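Local coordinates for protein lamina-associated polypeptide 2 isoforms alpha/zeta (Mus musculus, PDB 2V0X) that dimerizes through its C-terminal alpha-specific domain and, as a component of the nuclear lamina, probably binds lamin A and chromatin, at residues P34-E37 with S38-V42; S65-A68 with A69-L72; A152-A155 with L156-N160; G221-V224 with H225-I228. The protein carries 2 engineered substitutions. All coordinates share one frame; numbering follows the deposited sequence.

Contact 1 of 4, residues P34-E37 with S38-V42; sequences PLHE and SILKV
The carbonyls of P34, L35, H36 and E37 accept from the amide four residues on, in S38 to K41, which makes this the first two turns of alpha-helix 35-46. P34 O takes a second bond, from the hydroxyl of S38. That OG lies beside its own backbone N (chi1 -54°) and reaches back up the helix, so amide and hydroxyl of one residue grip one oxygen: S38 N and S38 OG both lie 2.8 Å from P34 O. The hydroxyl comes in from above the carbonyl plane.

L35 and I39 meet methyl to methyl, CD1 to CD1 at 3.7 Å, and both pack against the second subunit, on A128 and A125. F174 and V177 of helix 152-196 in the same chain also touch this pair. E37 and K41 run alongside each other and point the same way, but carboxylate and ammonium do not meet: E37 OE2 stays 4.7 Å from K41 NZ. The H36 ring presents one face to L40 while its NE2 is hydrogen-bonded to S65 OG of the second subunit. The methyl on that face is L40 CD1, a CH-pi contact 4.0 Å from the centroid of the H36 ring and displaced toward the rim.

Contact 2 of 4, residues S65-A68 with A69-L72; sequences SIEA and ARIL
R70 leaves the helix with CG anti to its own N (chi1 179°) and then bends at chi3 (-48°), which folds the guanidinium back over the preceding turn toward I66 and E67. E67 starts the other way, with CG beside its N, and bends at chi2; its carboxylate stays apart from the guanidinium, with E67 OE1 5.0 Å from R70 NH2, and any attraction between the charges acts at a distance. What R70 does touch is backbone. R70 NH1 lies 3.6 Å from E67 CA, and I66 O sits over one face of the guanidinium.

The turn is a short alpha-helix with a capped start. S65 occupies the N-cap position, where its OG accepts from A68 N at 2.9 Å in a fairly straight bond (158°), satisfying an amide that has no helical carbonyl before it. Carbonyls of S65, I66, E67 and A68 then accept in turn from the amides of A69, R70, I71 and L72. On another side of the helix L72 brings CD1 to 3.9 Å from A68 CB.

Helix 66-72 is placed between helix 100-146 and the partner chain. L72 packs on A118 and Q122 of helix 100-146, and the hydroxyl of Y114 from that helix is hydrogen-bonded to I71 O. From the second subunit, L35 packs against S65 and A68, and W47 against I71, so this short helix joins its own helix 100-146 to the dimer partner.

Contact 3 of 4, residues A152-A155 with L156-N160; sequences AQQA and LRILN
Q154 O takes two amides, I158 N at 3.2 Å in the regular helical bond and R157 N at 3.3 Å in a weak one. R157 N gives its better bond to Q153 O, at 3.1 Å, from above that carbonyl's plane. L156 N to A152 O and L159 N to A155 O, both 2.8 Å, complete the alpha-helical pattern.

Q154 and R157 cross. Q154 is bent at chi2 (69°) and R157 at chi3, which brings the amide NE2 of Q154 to 3.1 Å from NH2 of R157. As modelled both atoms are donors, so the approach is a contact and no hydrogen bond; amide and guanidinium planes stand 61° apart. The backbone O of Q154 lies over one face of the R157 guanidinium. I158 turns CG1 back over Q154 O, at 3.4 Å.

The apolar side meets both chains. I158 packs on Q140 and A141 of helix 100-146 in the same chain, while A152, A155 and L159 all touch I145 of the second subunit. A155 also touches I145 of its own chain. Alanine and larger aliphatics on the packed side are consistent with the coiled-coil character of this dimerization domain, here at the start of helix 152-196.

Contact 4 of 4, residues G221-V224 with H225-I228; sequences GGEV and HKVI
The imidazole of H225 carries V224 on one face: methyl CG1 stands 3.5 Å above the ring plane, offset toward the rim, a CH-pi contact between neighbours in sequence. That methyl sits between the backbone N and the carbonyl carbon of V224 (chi1 69°), which holds it beside the following residue. K230 also packs against H225.

The backbone makes a short 3-10 segment of two i+3 bonds, K226 N to E223 O and V227 N to V224 O, both 2.9 Å, and V224 O takes a further, alpha-type i+4 bond from I228 N at 2.8 Å. The V227 amide approaches from above the carbonyl plane and the I228 amide almost end-on to the oxygen. Before the turn G222 has a positive phi (95°), a conformation that glycine tolerates because a CB would collide with the carbonyl O of G221.

E223 bends at chi2 and lays OE1 against the aliphatic part of K226, 3.2 Å from CD, yet 4.9 Å from NZ. A long, weak ion pair links the same OE1 to K208. E223 and V227 rest on L209 of helix 203-211, and V224, H225 and I228 pack on D78, E80 and F84 of the second subunit, so this C-terminal turn lies between that helix and the partner chain.

In the fold
The four contacts follow one another along the chain without overlap: contact 1 opens helix 35-46, contact 2 makes up helix 66-72, contact 3 starts the long helix 152-196, and contact 4 lies in the loop after helix 203-211. They are well separated. Contacts 1 and 4 are the closest pair, with centres 26 Å apart, and contacts 3 and 4 the farthest, at 58 Å. Contacts 1 and 2 lie on opposite sides of the chain's centre, their centres 33 Å apart, yet the dimer brings helix 35-46 of one subunit against helix 66-72 of the other. Each contact touches the second subunit, so the dimer interface extends along the long helices and takes in the shorter peripheral elements.

Contact 1 of 4, residues P34-E37 with S38-V42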
ATOM      1  N   PRO B  34      -7.721  -0.999  22.319  1.00 95.11           N
ATOM      2  CA  PRO B  34      -7.040   0.155  21.723  1.00 94.47           C
ATOM      3  C   PRO B  34      -6.545  -0.118  20.297  1.00 93.55           C
ATOM      4  O   PRO B  34      -5.437   0.270  19.930  1.00 94.99           O
ATOM      5  CB  PRO B  34      -5.884   0.398  22.693  1.00 94.50           C
ATOM      6  CG  PRO B  34      -5.563  -0.982  23.182  1.00 94.77           C
ATOM      7  CD  PRO B  34      -6.941  -1.538  23.448  1.00 95.19           C
ATOM      8  N   LEU B  35      -7.402  -0.747  19.495  1.00 90.04           N
ATOM      9  CA  LEU B  35      -7.104  -1.091  18.103  1.00 88.25           C
ATOM     10  C   LEU B  35      -6.683   0.135  17.280  1.00 86.75           C
ATOM     11  O   LEU B  35      -5.643   0.120  16.616  1.00 86.80           O
ATOM     12  CB  LEU B  35      -8.335  -1.769  17.476  1.00 88.11           C
ATOM     13  CG  LEU B  35      -8.322  -2.445  16.095  1.00 87.57           C
ATOM     14  CD1 LEU B  35      -8.326  -1.417  14.970  1.00 88.49           C
ATOM     15  CD2 LEU B  35      -7.144  -3.404  15.982  1.00 84.09           C
ATOM     16  N   HIS B  36      -7.492   1.191  17.330  1.00 83.05           N
ATOM     17  CA  HIS B  36      -7.212   2.427  16.597  1.00 80.92           C
ATOM     18  C   HIS B  36      -5.898   3.036  17.092  1.00 75.84           C
ATOM     19  O   HIS B  36      -5.064   3.481  16.299  1.00 75.63           O
ATOM     20  CB  HIS B  36      -8.365   3.421  16.784  1.00 82.85           C
ATOM     21  CG  HIS B  36      -8.346   4.570  15.820  1.00 85.29           C
ATOM     22  ND1 HIS B  36      -8.496   4.405  14.459  1.00 86.21           N
ATOM     23  CD2 HIS B  36      -8.223   5.904  16.024  1.00 85.88           C
ATOM     24  CE1 HIS B  36      -8.467   5.586  13.866  1.00 86.05           C
ATOM     25  NE2 HIS B  36      -8.302   6.512  14.794  1.00 86.03           N
ATOM     26  N   GLU B  37      -5.711   3.019  18.407  1.00 68.61           N
ATOM     27  CA  GLU B  37      -4.505   3.548  19.030  1.00 66.39           C
ATOM     28  C   GLU B  37      -3.272   2.803  18.513  1.00 64.70           C
ATOM     29  O   GLU B  37      -2.241   3.415  18.226  1.00 66.78           O
ATOM     30  CB  GLU B  37      -4.606   3.401  20.554  1.00 70.09           C
ATOM     31  CG  GLU B  37      -3.331   3.729  21.323  1.00 95.49           C
ATOM     32  CD  GLU B  37      -3.343   3.165  22.735  1.00127.56           C
ATOM     33  OE1 GLU B  37      -3.868   3.841  23.646  1.00149.46           O
ATOM     34  OE2 GLU B  37      -2.830   2.041  22.933  1.00126.69           O
ATOM     35  N   SER B  38      -3.383   1.483  18.395  1.00 60.00           N
ATOM     36  CA  SER B  38      -2.280   0.659  17.911  1.00 54.65           C
ATOM     37  C   SER B  38      -1.896   1.040  16.482  1.00 49.17           C
ATOM     38  O   SER B  38      -0.710   1.148  16.166  1.00 48.92           O
ATOM     39  CB  SER B  38      -2.656  -0.822  17.982  1.00 58.79           C
ATOM     40  OG  SER B  38      -3.090  -1.165  19.287  1.00 66.71           O
ATOM     41  N   ILE B  39      -2.901   1.249  15.633  1.00 46.10           N
ATOM     42  CA  ILE B  39      -2.685   1.641  14.244  1.00 45.24           C
ATOM     43  C   ILE B  39      -1.943   2.988  14.189  1.00 49.22           C
ATOM     44  O   ILE B  39      -0.953   3.128  13.460  1.00 51.30           O
ATOM     45  CB  ILE B  39      -4.029   1.703  13.470  1.00 39.10           C
ATOM     46  CG1 ILE B  39      -4.628   0.294  13.375  1.00 29.19           C
ATOM     47  CG2 ILE B  39      -3.839   2.277  12.075  1.00 35.74           C
ATOM     48  CD1 ILE B  39      -5.930   0.246  12.629  1.00 39.49           C
ATOM     49  N   LEU B  40      -2.380   3.950  15.002  1.00 49.48           N
ATOM     50  CA  LEU B  40      -1.743   5.264  15.050  1.00 50.70           C
ATOM     51  C   LEU B  40      -0.291   5.181  15.508  1.00 52.21           C
ATOM     52  O   LEU B  40       0.574   5.889  14.981  1.00 55.03           O
ATOM     53  CB  LEU B  40      -2.516   6.205  15.971  1.00 52.00           C
ATOM     54  CG  LEU B  40      -3.598   7.084  15.333  1.00 56.06           C
ATOM     55  CD1 LEU B  40      -4.501   6.272  14.406  1.00 55.48           C
ATOM     56  CD2 LEU B  40      -4.407   7.763  16.435  1.00 57.71           C
ATOM     57  N   LYS B  41      -0.026   4.325  16.494  1.00 51.98           N
ATOM     58  CA  LYS B  41       1.325   4.141  17.011  1.00 53.55           C
ATOM     59  C   LYS B  41       2.274   3.685  15.906  1.00 53.11           C
ATOM     60  O   LYS B  41       3.338   4.273  15.721  1.00 55.08           O
ATOM     61  CB  LYS B  41       1.355   3.108  18.145  1.00 60.39           C
ATOM     62  CG  LYS B  41       0.860   3.612  19.484  1.00 76.51           C
ATOM     63  CD  LYS B  41       0.984   2.525  20.546  1.00 89.75           C
ATOM     64  CE  LYS B  41       0.528   3.023  21.911  1.00 93.27           C
ATOM     65  NZ  LYS B  41       1.321   4.195  22.380  1.00 82.96           N
ATOM     66  N   VAL B  42       1.902   2.621  15.195  1.00 48.73           N
ATOM     67  CA  VAL B  42       2.744   2.114  14.121  1.00 45.18           C
ATOM     68  C   VAL B  42       3.013   3.170  13.044  1.00 43.57           C
ATOM     69  O   VAL B  42       4.162   3.356  12.650  1.00 44.08           O
ATOM     70  CB  VAL B  42       2.220   0.760  13.522  1.00 43.81           C
ATOM     71  CG1 VAL B  42       0.726   0.735  13.475  1.00 43.96           C
ATOM     72  CG2 VAL B  42       2.789   0.526  12.129  1.00 43.51           C
TER

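Contact 2 of 4, residues S65-A68 with A69-L72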
ATOM      1  N   SER B  65       6.751 -17.267  -8.743  1.00 44.69           N
ATOM      2  CA  SER B  65       6.377 -17.194 -10.149  1.00 42.37           C
ATOM      3  C   SER B  65       7.157 -16.143 -10.929  1.00 42.22           C
ATOM      4  O   SER B  65       7.533 -15.087 -10.401  1.00 42.71           O
ATOM      5  CB  SER B  65       4.860 -17.027 -10.364  1.00 43.87           C
ATOM      6  OG  SER B  65       4.440 -15.674 -10.299  1.00 42.72           O
ATOM      7  N   ILE B  66       7.442 -16.468 -12.185  1.00 41.38           N
ATOM      8  CA  ILE B  66       8.161 -15.559 -13.070  1.00 41.11           C
ATOM      9  C   ILE B  66       7.339 -14.263 -13.155  1.00 40.12           C
ATOM     10  O   ILE B  66       7.883 -13.158 -13.105  1.00 41.47           O
ATOM     11  CB  ILE B  66       8.312 -16.195 -14.477  1.00 43.59           C
ATOM     12  CG1 ILE B  66       9.228 -17.430 -14.396  1.00 53.49           C
ATOM     13  CG2 ILE B  66       8.855 -15.187 -15.486  1.00 43.29           C
ATOM     14  CD1 ILE B  66       9.223 -18.291 -15.650  1.00 55.15           C
ATOM     15  N   GLU B  67       6.020 -14.422 -13.177  1.00 37.64           N
ATOM     16  CA  GLU B  67       5.098 -13.296 -13.281  1.00 39.15           C
ATOM     17  C   GLU B  67       5.160 -12.341 -12.090  1.00 38.40           C
ATOM     18  O   GLU B  67       5.203 -11.123 -12.262  1.00 41.05           O
ATOM     19  CB  GLU B  67       3.654 -13.790 -13.459  1.00 45.04           C
ATOM     20  CG  GLU B  67       3.351 -14.491 -14.799  1.00 71.28           C
ATOM     21  CD  GLU B  67       3.868 -15.933 -14.911  1.00 79.26           C
ATOM     22  OE1 GLU B  67       3.912 -16.446 -16.049  1.00 83.85           O
ATOM     23  OE2 GLU B  67       4.212 -16.566 -13.889  1.00 62.32           O
ATOM     24  N   ALA B  68       5.166 -12.889 -10.886  1.00 32.65           N
ATOM     25  CA  ALA B  68       5.194 -12.043  -9.708  1.00 32.02           C
ATOM     26  C   ALA B  68       6.565 -11.399  -9.551  1.00 35.76           C
ATOM     27  O   ALA B  68       6.660 -10.271  -9.088  1.00 36.63           O
ATOM     28  CB  ALA B  68       4.818 -12.825  -8.482  1.00 30.84           C
ATOM     29  N   ALA B  69       7.614 -12.106  -9.976  1.00 39.94           N
ATOM     30  CA  ALA B  69       8.977 -11.595  -9.893  1.00 40.51           C
ATOM     31  C   ALA B  69       9.110 -10.341 -10.762  1.00 41.32           C
ATOM     32  O   ALA B  69       9.732  -9.352 -10.361  1.00 44.18           O
ATOM     33  CB  ALA B  69       9.987 -12.662 -10.334  1.00 40.08           C
ATOM     34  N   ARG B  70       8.511 -10.381 -11.944  1.00 38.70           N
ATOM     35  CA  ARG B  70       8.563  -9.228 -12.840  1.00 40.67           C
ATOM     36  C   ARG B  70       7.799  -8.047 -12.218  1.00 41.58           C
ATOM     37  O   ARG B  70       8.291  -6.927 -12.166  1.00 42.70           O
ATOM     38  CB  ARG B  70       7.927  -9.579 -14.182  1.00 41.24           C
ATOM     39  CG  ARG B  70       7.913  -8.441 -15.185  1.00 53.26           C
ATOM     40  CD  ARG B  70       6.853  -8.649 -16.259  1.00 66.85           C
ATOM     41  NE  ARG B  70       6.893  -9.993 -16.827  1.00 87.77           N
ATOM     42  CZ  ARG B  70       5.990 -10.938 -16.576  1.00105.79           C
ATOM     43  NH1 ARG B  70       4.965 -10.691 -15.768  1.00100.58           N
ATOM     44  NH2 ARG B  70       6.125 -12.142 -17.118  1.00111.66           N
ATOM     45  N   ILE B  71       6.605  -8.337 -11.721  1.00 40.65           N
ATOM     46  CA  ILE B  71       5.717  -7.344 -11.126  1.00 39.21           C
ATOM     47  C   ILE B  71       6.178  -6.694  -9.821  1.00 37.26           C
ATOM     48  O   ILE B  71       6.099  -5.479  -9.669  1.00 38.39           O
ATOM     49  CB  ILE B  71       4.308  -7.970 -10.959  1.00 38.76           C
ATOM     50  CG1 ILE B  71       3.556  -7.864 -12.278  1.00 41.55           C
ATOM     51  CG2 ILE B  71       3.529  -7.379  -9.768  1.00 36.98           C
ATOM     52  CD1 ILE B  71       2.313  -8.735 -12.327  1.00 50.24           C
ATOM     53  N   LEU B  72       6.706  -7.502  -8.911  1.00 32.32           N
ATOM     54  CA  LEU B  72       7.117  -7.035  -7.594  1.00 30.99           C
ATOM     55  C   LEU B  72       8.406  -6.229  -7.501  1.00 31.08           C
ATOM     56  O   LEU B  72       8.598  -5.466  -6.554  1.00 33.67           O
ATOM     57  CB  LEU B  72       7.160  -8.223  -6.628  1.00 31.44           C
ATOM     58  CG  LEU B  72       5.785  -8.896  -6.527  1.00 31.47           C
ATOM     59  CD1 LEU B  72       5.895 -10.192  -5.771  1.00 33.78           C
ATOM     60  CD2 LEU B  72       4.803  -7.959  -5.845  1.00 31.86           C
TER

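Contact 3 of 4, residues A152-A155 with L156-N160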
ATOM      1  N   ALA B 152     -18.243 -32.895  18.377  1.00 92.87           N
ATOM      2  CA  ALA B 152     -17.818 -31.637  18.976  1.00 89.87           C
ATOM      3  C   ALA B 152     -16.318 -31.391  18.844  1.00 88.13           C
ATOM      4  O   ALA B 152     -15.906 -30.339  18.357  1.00 89.87           O
ATOM      5  CB  ALA B 152     -18.232 -31.592  20.443  1.00 89.56           C
ATOM      6  N   GLN B 153     -15.502 -32.357  19.260  1.00 82.87           N
ATOM      7  CA  GLN B 153     -14.049 -32.201  19.180  1.00 80.09           C
ATOM      8  C   GLN B 153     -13.563 -32.017  17.739  1.00 78.38           C
ATOM      9  O   GLN B 153     -12.545 -31.369  17.499  1.00 79.67           O
ATOM     10  CB  GLN B 153     -13.326 -33.378  19.846  1.00 78.73           C
ATOM     11  CG  GLN B 153     -11.816 -33.167  19.980  1.00 91.16           C
ATOM     12  CD  GLN B 153     -11.107 -34.316  20.674  1.00 87.22           C
ATOM     13  OE1 GLN B 153     -10.374 -35.081  20.046  1.00 88.01           O
ATOM     14  NE2 GLN B 153     -11.316 -34.437  21.979  1.00 72.04           N
ATOM     15  N   GLN B 154     -14.294 -32.582  16.782  1.00 74.13           N
ATOM     16  CA  GLN B 154     -13.932 -32.452  15.376  1.00 71.68           C
ATOM     17  C   GLN B 154     -14.142 -30.993  14.955  1.00 70.02           C
ATOM     18  O   GLN B 154     -13.255 -30.373  14.359  1.00 71.62           O
ATOM     19  CB  GLN B 154     -14.782 -33.401  14.523  1.00 71.27           C
ATOM     20  CG  GLN B 154     -14.667 -33.209  13.015  1.00 87.46           C
ATOM     21  CD  GLN B 154     -13.314 -33.600  12.446  1.00 95.89           C
ATOM     22  OE1 GLN B 154     -13.174 -34.651  11.823  1.00 92.41           O
ATOM     23  NE2 GLN B 154     -12.320 -32.738  12.625  1.00106.51           N
ATOM     24  N   ALA B 155     -15.302 -30.441  15.298  1.00 64.07           N
ATOM     25  CA  ALA B 155     -15.619 -29.056  14.975  1.00 59.17           C
ATOM     26  C   ALA B 155     -14.674 -28.105  15.721  1.00 54.32           C
ATOM     27  O   ALA B 155     -14.210 -27.117  15.153  1.00 55.98           O
ATOM     28  CB  ALA B 155     -17.068 -28.751  15.315  1.00 59.31           C
ATOM     29  N   LEU B 156     -14.379 -28.413  16.982  1.00 44.81           N
ATOM     30  CA  LEU B 156     -13.472 -27.598  17.782  1.00 43.29           C
ATOM     31  C   LEU B 156     -12.068 -27.492  17.175  1.00 42.51           C
ATOM     32  O   LEU B 156     -11.416 -26.450  17.292  1.00 43.59           O
ATOM     33  CB  LEU B 156     -13.376 -28.140  19.207  1.00 44.78           C
ATOM     34  CG  LEU B 156     -14.504 -27.715  20.144  1.00 49.92           C
ATOM     35  CD1 LEU B 156     -14.636 -28.718  21.283  1.00 53.19           C
ATOM     36  CD2 LEU B 156     -14.230 -26.308  20.672  1.00 50.61           C
ATOM     37  N   ARG B 157     -11.586 -28.576  16.573  1.00 40.20           N
ATOM     38  CA  ARG B 157     -10.273 -28.563  15.937  1.00 37.70           C
ATOM     39  C   ARG B 157     -10.321 -27.729  14.662  1.00 36.04           C
ATOM     40  O   ARG B 157      -9.358 -27.055  14.319  1.00 36.81           O
ATOM     41  CB  ARG B 157      -9.779 -29.984  15.640  1.00 39.27           C
ATOM     42  CG  ARG B 157      -9.003 -30.607  16.811  1.00 58.87           C
ATOM     43  CD  ARG B 157      -8.452 -32.001  16.483  1.00 78.92           C
ATOM     44  NE  ARG B 157      -9.519 -32.973  16.250  1.00109.76           N
ATOM     45  CZ  ARG B 157      -9.953 -33.343  15.048  1.00131.71           C
ATOM     46  NH1 ARG B 157      -9.411 -32.829  13.949  1.00136.46           N
ATOM     47  NH2 ARG B 157     -10.947 -34.213  14.942  1.00137.70           N
ATOM     48  N   ILE B 158     -11.455 -27.757  13.975  1.00 35.74           N
ATOM     49  CA  ILE B 158     -11.611 -26.972  12.760  1.00 35.31           C
ATOM     50  C   ILE B 158     -11.647 -25.502  13.160  1.00 36.31           C
ATOM     51  O   ILE B 158     -10.930 -24.685  12.594  1.00 39.24           O
ATOM     52  CB  ILE B 158     -12.891 -27.359  11.986  1.00 33.15           C
ATOM     53  CG1 ILE B 158     -12.736 -28.767  11.408  1.00 38.25           C
ATOM     54  CG2 ILE B 158     -13.141 -26.407  10.833  1.00 30.51           C
ATOM     55  CD1 ILE B 158     -11.530 -28.901  10.498  1.00 50.32           C
ATOM     56  N   LEU B 159     -12.404 -25.205  14.213  1.00 34.23           N
ATOM     57  CA  LEU B 159     -12.553 -23.854  14.712  1.00 33.00           C
ATOM     58  C   LEU B 159     -11.263 -23.334  15.318  1.00 33.20           C
ATOM     59  O   LEU B 159     -11.027 -22.131  15.340  1.00 36.86           O
ATOM     60  CB  LEU B 159     -13.676 -23.768  15.749  1.00 33.93           C
ATOM     61  CG  LEU B 159     -15.134 -23.917  15.277  1.00 35.38           C
ATOM     62  CD1 LEU B 159     -16.051 -23.684  16.469  1.00 36.96           C
ATOM     63  CD2 LEU B 159     -15.466 -22.927  14.150  1.00 32.87           C
ATOM     64  N   ASN B 160     -10.430 -24.233  15.835  1.00 31.80           N
ATOM     65  CA  ASN B 160      -9.178 -23.796  16.427  1.00 30.73           C
ATOM     66  C   ASN B 160      -8.293 -23.271  15.286  1.00 32.27           C
ATOM     67  O   ASN B 160      -7.627 -22.246  15.401  1.00 34.62           O
ATOM     68  CB  ASN B 160      -8.511 -24.957  17.163  1.00 29.63           C
ATOM     69  CG  ASN B 160      -7.336 -24.507  17.990  1.00 38.82           C
ATOM     70  OD1 ASN B 160      -7.450 -23.590  18.810  1.00 33.52           O
ATOM     71  ND2 ASN B 160      -6.196 -25.134  17.776  1.00 56.55           N
TER

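Contact 4 of 4, residues G221-V224 with H225-I228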
ATOM      1  N   GLY B 221       4.953  20.395   8.854  1.00 48.54           N
ATOM      2  CA  GLY B 221       4.324  20.653  10.145  1.00 51.69           C
ATOM      3  C   GLY B 221       5.038  20.051  11.344  1.00 57.08           C
ATOM      4  O   GLY B 221       5.555  18.933  11.284  1.00 58.25           O
ATOM      5  N   GLY B 222       5.077  20.807  12.437  1.00 60.43           N
ATOM      6  CA  GLY B 222       5.745  20.334  13.637  1.00 63.95           C
ATOM      7  C   GLY B 222       7.176  20.836  13.727  1.00 67.74           C
ATOM      8  O   GLY B 222       7.727  20.978  14.822  1.00 64.90           O
ATOM      9  N   GLU B 223       7.775  21.115  12.574  1.00 73.90           N
ATOM     10  CA  GLU B 223       9.149  21.603  12.514  1.00 76.54           C
ATOM     11  C   GLU B 223       9.234  22.991  11.876  1.00 77.63           C
ATOM     12  O   GLU B 223      10.072  23.806  12.264  1.00 79.09           O
ATOM     13  CB  GLU B 223      10.016  20.618  11.723  1.00 78.87           C
ATOM     14  CG  GLU B 223      11.487  21.010  11.581  1.00 82.35           C
ATOM     15  CD  GLU B 223      12.272  20.866  12.872  1.00 91.18           C
ATOM     16  OE1 GLU B 223      12.745  21.897  13.391  1.00105.73           O
ATOM     17  OE2 GLU B 223      12.428  19.724  13.361  1.00 80.05           O
ATOM     18  N   VAL B 224       8.341  23.263  10.927  1.00 77.95           N
ATOM     19  CA  VAL B 224       8.317  24.535  10.201  1.00 78.54           C
ATOM     20  C   VAL B 224       8.461  25.814  11.048  1.00 81.18           C
ATOM     21  O   VAL B 224       9.315  26.655  10.759  1.00 80.93           O
ATOM     22  CB  VAL B 224       7.061  24.624   9.275  1.00 77.02           C
ATOM     23  CG1 VAL B 224       5.780  24.740  10.089  1.00 76.77           C
ATOM     24  CG2 VAL B 224       7.199  25.769   8.294  1.00 76.46           C
ATOM     25  N   HIS B 225       7.683  25.912  12.126  1.00 83.84           N
ATOM     26  CA  HIS B 225       7.686  27.079  13.014  1.00 84.16           C
ATOM     27  C   HIS B 225       9.026  27.345  13.708  1.00 81.33           C
ATOM     28  O   HIS B 225       9.284  28.459  14.165  1.00 81.83           O
ATOM     29  CB  HIS B 225       6.584  26.942  14.068  1.00 85.95           C
ATOM     30  CG  HIS B 225       5.238  26.619  13.497  1.00 88.54           C
ATOM     31  ND1 HIS B 225       4.738  25.334  13.451  1.00 89.86           N
ATOM     32  CD2 HIS B 225       4.286  27.412  12.952  1.00 89.17           C
ATOM     33  CE1 HIS B 225       3.534  25.351  12.904  1.00 89.87           C
ATOM     34  NE2 HIS B 225       3.238  26.600  12.593  1.00 89.67           N
ATOM     35  N   LYS B 226       9.866  26.319  13.793  1.00 75.76           N
ATOM     36  CA  LYS B 226      11.179  26.445  14.418  1.00 71.68           C
ATOM     37  C   LYS B 226      12.160  27.152  13.479  1.00 68.56           C
ATOM     38  O   LYS B 226      13.290  27.458  13.863  1.00 67.22           O
ATOM     39  CB  LYS B 226      11.721  25.060  14.804  1.00 69.62           C
ATOM     40  CG  LYS B 226      10.848  24.303  15.806  1.00 60.35           C
ATOM     41  CD  LYS B 226      11.378  22.908  16.094  1.00 59.92           C
ATOM     42  CE  LYS B 226      12.779  22.945  16.686  1.00 74.11           C
ATOM     43  NZ  LYS B 226      12.841  23.676  17.986  1.00 80.69           N
ATOM     44  N   VAL B 227      11.732  27.408  12.247  1.00 65.58           N
ATOM     45  CA  VAL B 227      12.599  28.080  11.293  1.00 62.75           C
ATOM     46  C   VAL B 227      11.909  29.259  10.592  1.00 59.13           C
ATOM     47  O   VAL B 227      12.555  30.260  10.274  1.00 54.71           O
ATOM     48  CB  VAL B 227      13.204  27.067  10.277  1.00 63.45           C
ATOM     49  CG1 VAL B 227      12.179  26.646   9.241  1.00 63.24           C
ATOM     50  CG2 VAL B 227      14.453  27.644   9.643  1.00 63.97           C
ATOM     51  N   ILE B 228      10.599  29.157  10.387  1.00 63.04           N
ATOM     52  CA  ILE B 228       9.829  30.221   9.743  1.00 67.49           C
ATOM     53  C   ILE B 228       8.536  30.501  10.520  1.00 72.33           C
ATOM     54  O   ILE B 228       7.702  29.607  10.691  1.00 74.72           O
ATOM     55  CB  ILE B 228       9.450  29.860   8.285  1.00 67.18           C
ATOM     56  CG1 ILE B 228      10.702  29.518   7.469  1.00 69.27           C
ATOM     57  CG2 ILE B 228       8.725  31.034   7.629  1.00 66.50           C
ATOM     58  CD1 ILE B 228      10.409  28.912   6.112  1.00 66.64           C
TER